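PDB 5UAO: tryptophane-5-halogenase from Microbispora sp. ATCC PTA-5024, which probably chlorinates a tryptophan side chain of the NAI-107 lanthipeptide at carbon 5, as an FAD-dependent halogenase. Local coordinates for residues F107-A118 and D466-V474. Residues are numbered along the deposited sequence; the frame is centred on the assembly and turned at random.
Sequences FEWGSRPEGFVA and DTLLLGQEV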
# COMPACT_ATOMS: atom_id res chain seq x y z
N PHE A 107 9.11 27.12 3.48
CA PHE A 107 7.73 27.57 3.49
C PHE A 107 7.55 28.87 4.30
O PHE A 107 7.61 28.83 5.54
CB PHE A 107 6.86 26.47 4.10
CG PHE A 107 6.44 25.39 3.15
CD1 PHE A 107 5.44 25.63 2.23
CD2 PHE A 107 7.03 24.11 3.19
CE1 PHE A 107 5.04 24.67 1.32
CE2 PHE A 107 6.62 23.14 2.31
CZ PHE A 107 5.64 23.42 1.35
N GLU A 108 7.36 30.01 3.61
CA GLU A 108 6.98 31.25 4.30
C GLU A 108 5.44 31.22 4.31
O GLU A 108 4.74 31.68 3.41
CB GLU A 108 7.43 32.55 3.64
CG GLU A 108 8.83 32.56 3.15
CD GLU A 108 9.15 34.00 2.71
OE1 GLU A 108 9.51 34.21 1.49
OE2 GLU A 108 8.90 34.92 3.55
N TRP A 109 4.95 30.60 5.36
CA TRP A 109 3.66 29.99 5.33
C TRP A 109 3.21 29.72 6.76
O TRP A 109 4.01 29.33 7.61
CB TRP A 109 3.83 28.63 4.63
CG TRP A 109 2.61 28.02 3.96
CD1 TRP A 109 1.62 27.24 4.54
CD2 TRP A 109 2.29 28.06 2.55
NE1 TRP A 109 0.70 26.85 3.57
CE2 TRP A 109 1.09 27.34 2.35
CE3 TRP A 109 2.87 28.68 1.45
CZ2 TRP A 109 0.51 27.21 1.11
CZ3 TRP A 109 2.32 28.52 0.21
CH2 TRP A 109 1.14 27.82 0.03
N GLY A 110 1.89 29.82 7.00
CA GLY A 110 1.37 29.67 8.32
C GLY A 110 1.67 30.86 9.22
O GLY A 110 2.17 31.93 8.75
N SER A 111 1.33 30.72 10.48
CA SER A 111 1.37 31.85 11.39
C SER A 111 2.69 32.06 12.08
O SER A 111 2.87 33.13 12.68
CB SER A 111 0.21 31.81 12.37
OG SER A 111 0.30 30.66 13.20
N ARG A 112 3.66 31.16 11.93
CA ARG A 112 5.01 31.44 12.46
C ARG A 112 5.71 32.50 11.65
O ARG A 112 5.86 32.36 10.40
CB ARG A 112 5.88 30.17 12.44
CG ARG A 112 5.30 28.99 13.21
CD ARG A 112 5.94 27.72 12.68
NE ARG A 112 5.43 26.46 13.22
CZ ARG A 112 5.71 26.05 14.43
NH1 ARG A 112 6.44 26.80 15.24
NH2 ARG A 112 5.26 24.90 14.83
N PRO A 113 6.18 33.58 12.31
CA PRO A 113 6.84 34.65 11.52
C PRO A 113 8.00 34.15 10.67
O PRO A 113 8.22 34.67 9.57
CB PRO A 113 7.38 35.62 12.60
CG PRO A 113 6.65 35.31 13.86
CD PRO A 113 5.95 33.98 13.73
N GLU A 114 8.74 33.15 11.17
CA GLU A 114 9.90 32.60 10.44
C GLU A 114 9.51 31.51 9.43
O GLU A 114 10.34 31.02 8.70
CB GLU A 114 10.91 32.01 11.44
CG GLU A 114 10.48 30.76 12.23
CD GLU A 114 9.61 30.99 13.51
OE1 GLU A 114 8.82 31.99 13.63
OE2 GLU A 114 9.72 30.13 14.44
N GLY A 115 8.25 31.11 9.38
CA GLY A 115 7.90 29.98 8.52
C GLY A 115 8.51 28.68 9.03
O GLY A 115 8.78 28.51 10.25
N PHE A 116 8.72 27.73 8.12
CA PHE A 116 9.30 26.42 8.48
C PHE A 116 9.86 25.83 7.22
O PHE A 116 9.56 26.28 6.12
CB PHE A 116 8.30 25.40 9.09
CG PHE A 116 7.08 25.17 8.23
CD1 PHE A 116 6.02 26.08 8.29
CD2 PHE A 116 6.99 24.10 7.35
CE1 PHE A 116 4.90 25.93 7.50
CE2 PHE A 116 5.84 23.94 6.56
CZ PHE A 116 4.79 24.83 6.65
N VAL A 117 10.67 24.80 7.40
CA VAL A 117 11.35 24.15 6.29
C VAL A 117 10.96 22.69 6.26
O VAL A 117 10.71 22.08 7.30
CB VAL A 117 12.91 24.30 6.32
CG1 VAL A 117 13.29 25.77 6.20
CG2 VAL A 117 13.51 23.69 7.55
N ALA A 118 10.90 22.16 5.05
CA ALA A 118 10.51 20.82 4.78
C ALA A 118 11.60 20.14 3.96
O ALA A 118 11.66 20.32 2.74
CB ALA A 118 9.21 20.85 3.97
N ASP A 466 2.94 15.27 8.35
CA ASP A 466 3.31 15.77 9.68
C ASP A 466 4.00 17.16 9.60
O ASP A 466 3.72 18.05 10.39
CB ASP A 466 4.26 14.80 10.33
CG ASP A 466 3.55 13.61 11.07
OD1 ASP A 466 2.36 13.65 11.54
OD2 ASP A 466 4.28 12.61 11.25
N THR A 467 4.88 17.35 8.63
CA THR A 467 5.67 18.58 8.61
C THR A 467 4.77 19.75 8.27
O THR A 467 4.86 20.78 8.91
CB THR A 467 6.86 18.48 7.64
OG1 THR A 467 7.68 17.39 8.03
CG2 THR A 467 7.68 19.75 7.60
N LEU A 468 3.88 19.57 7.31
CA LEU A 468 2.98 20.61 6.87
C LEU A 468 2.01 20.96 7.97
O LEU A 468 1.76 22.13 8.21
CB LEU A 468 2.19 20.23 5.58
CG LEU A 468 2.87 20.78 4.35
CD1 LEU A 468 2.89 22.33 4.27
CD2 LEU A 468 4.29 20.27 4.26
N LEU A 469 1.52 19.96 8.69
CA LEU A 469 0.49 20.23 9.70
C LEU A 469 1.12 20.90 10.99
O LEU A 469 0.64 21.91 11.49
CB LEU A 469 -0.24 18.93 10.02
CG LEU A 469 -1.18 18.37 8.95
CD1 LEU A 469 -1.74 17.04 9.50
CD2 LEU A 469 -2.33 19.31 8.79
N LEU A 470 2.27 20.43 11.40
CA LEU A 470 2.95 21.00 12.57
C LEU A 470 3.56 22.34 12.20
O LEU A 470 3.59 23.30 13.01
CB LEU A 470 4.04 20.01 13.06
CG LEU A 470 3.53 18.71 13.68
CD1 LEU A 470 4.70 17.79 13.69
CD2 LEU A 470 2.95 18.92 15.06
N GLY A 471 4.06 22.45 10.98
CA GLY A 471 4.57 23.77 10.51
C GLY A 471 3.55 24.86 10.55
O GLY A 471 3.85 26.03 10.84
N GLN A 472 2.34 24.49 10.21
CA GLN A 472 1.19 25.40 10.20
C GLN A 472 0.42 25.48 11.53
O GLN A 472 -0.64 26.15 11.59
CB GLN A 472 0.23 24.97 9.06
CG GLN A 472 0.71 25.31 7.67
CD GLN A 472 -0.26 24.74 6.62
OE1 GLN A 472 -0.45 23.51 6.47
NE2 GLN A 472 -0.88 25.60 5.93
N GLU A 473 0.98 24.88 12.60
CA GLU A 473 0.45 24.97 14.01
C GLU A 473 -0.99 24.54 14.08
O GLU A 473 -1.80 25.17 14.72
CB GLU A 473 0.58 26.37 14.59
CG GLU A 473 2.01 26.89 14.60
CD GLU A 473 2.14 28.22 15.31
OE1 GLU A 473 1.84 29.27 14.68
OE2 GLU A 473 2.52 28.23 16.50
N VAL A 474 -1.30 23.47 13.40
CA VAL A 474 -2.63 22.83 13.45
C VAL A 474 -2.75 22.14 14.84
O VAL A 474 -1.88 21.35 15.21
CB VAL A 474 -2.75 21.80 12.32
CG1 VAL A 474 -3.90 20.87 12.54
CG2 VAL A 474 -2.88 22.55 10.98
O HOH W 1 3.96 28.63 10.25
O HOH W 2 -1.13 28.65 10.27
O HOH W 3 3.11 31.61 15.75
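Leu470 O accepts two N-H groups, from Arg112 NH2 at 2.9 Å and from Glu473 N at 3.1 Å, which arrive from opposite faces of its carbonyl plane. The second is a bond of the Schellman motif that ends helix 461-471, with Glu473 at positive phi; the arginine comes from the hairpin loop joining strands 104-108 and 116-119 at the border of a mixed sheet. Its chain runs extended from CG to NE, carrying the guanidinium to the helix end. The NH2 bond is nearly straight (178°), whereas NE reaches Gly471 O at 2.9 Å with a bent N-H (138°), from above the carbonyl plane. Both oxygens lie close to the guanidinium plane, and NH1 turns to Gly137 O, so three backbone oxygens fix the group's rotation. Glu473 CG lies over one guanidinium face, while Glu473 OE1 takes a 2.5 Å hydrogen bond from Ser111 OG. An alanine in place of Arg112 would probably leave all three oxygens without their arginine donors and Glu473 CG without the guanidinium face it packs on. A water bridges the segments, donating to Trp109 O and Gly471 O and accepting from Arg112 N. In strand 116-119, the Phe116 ring is sandwiched between Phe107 CB and Gly471 CA, the latter 3.6 Å from its centroid in a CH-pi contact. Leu468 CD1 makes another over a Phe107 face, 4.3 Å from that ring's centroid, and meets Phe116 CZ edge-on at 3.9 Å.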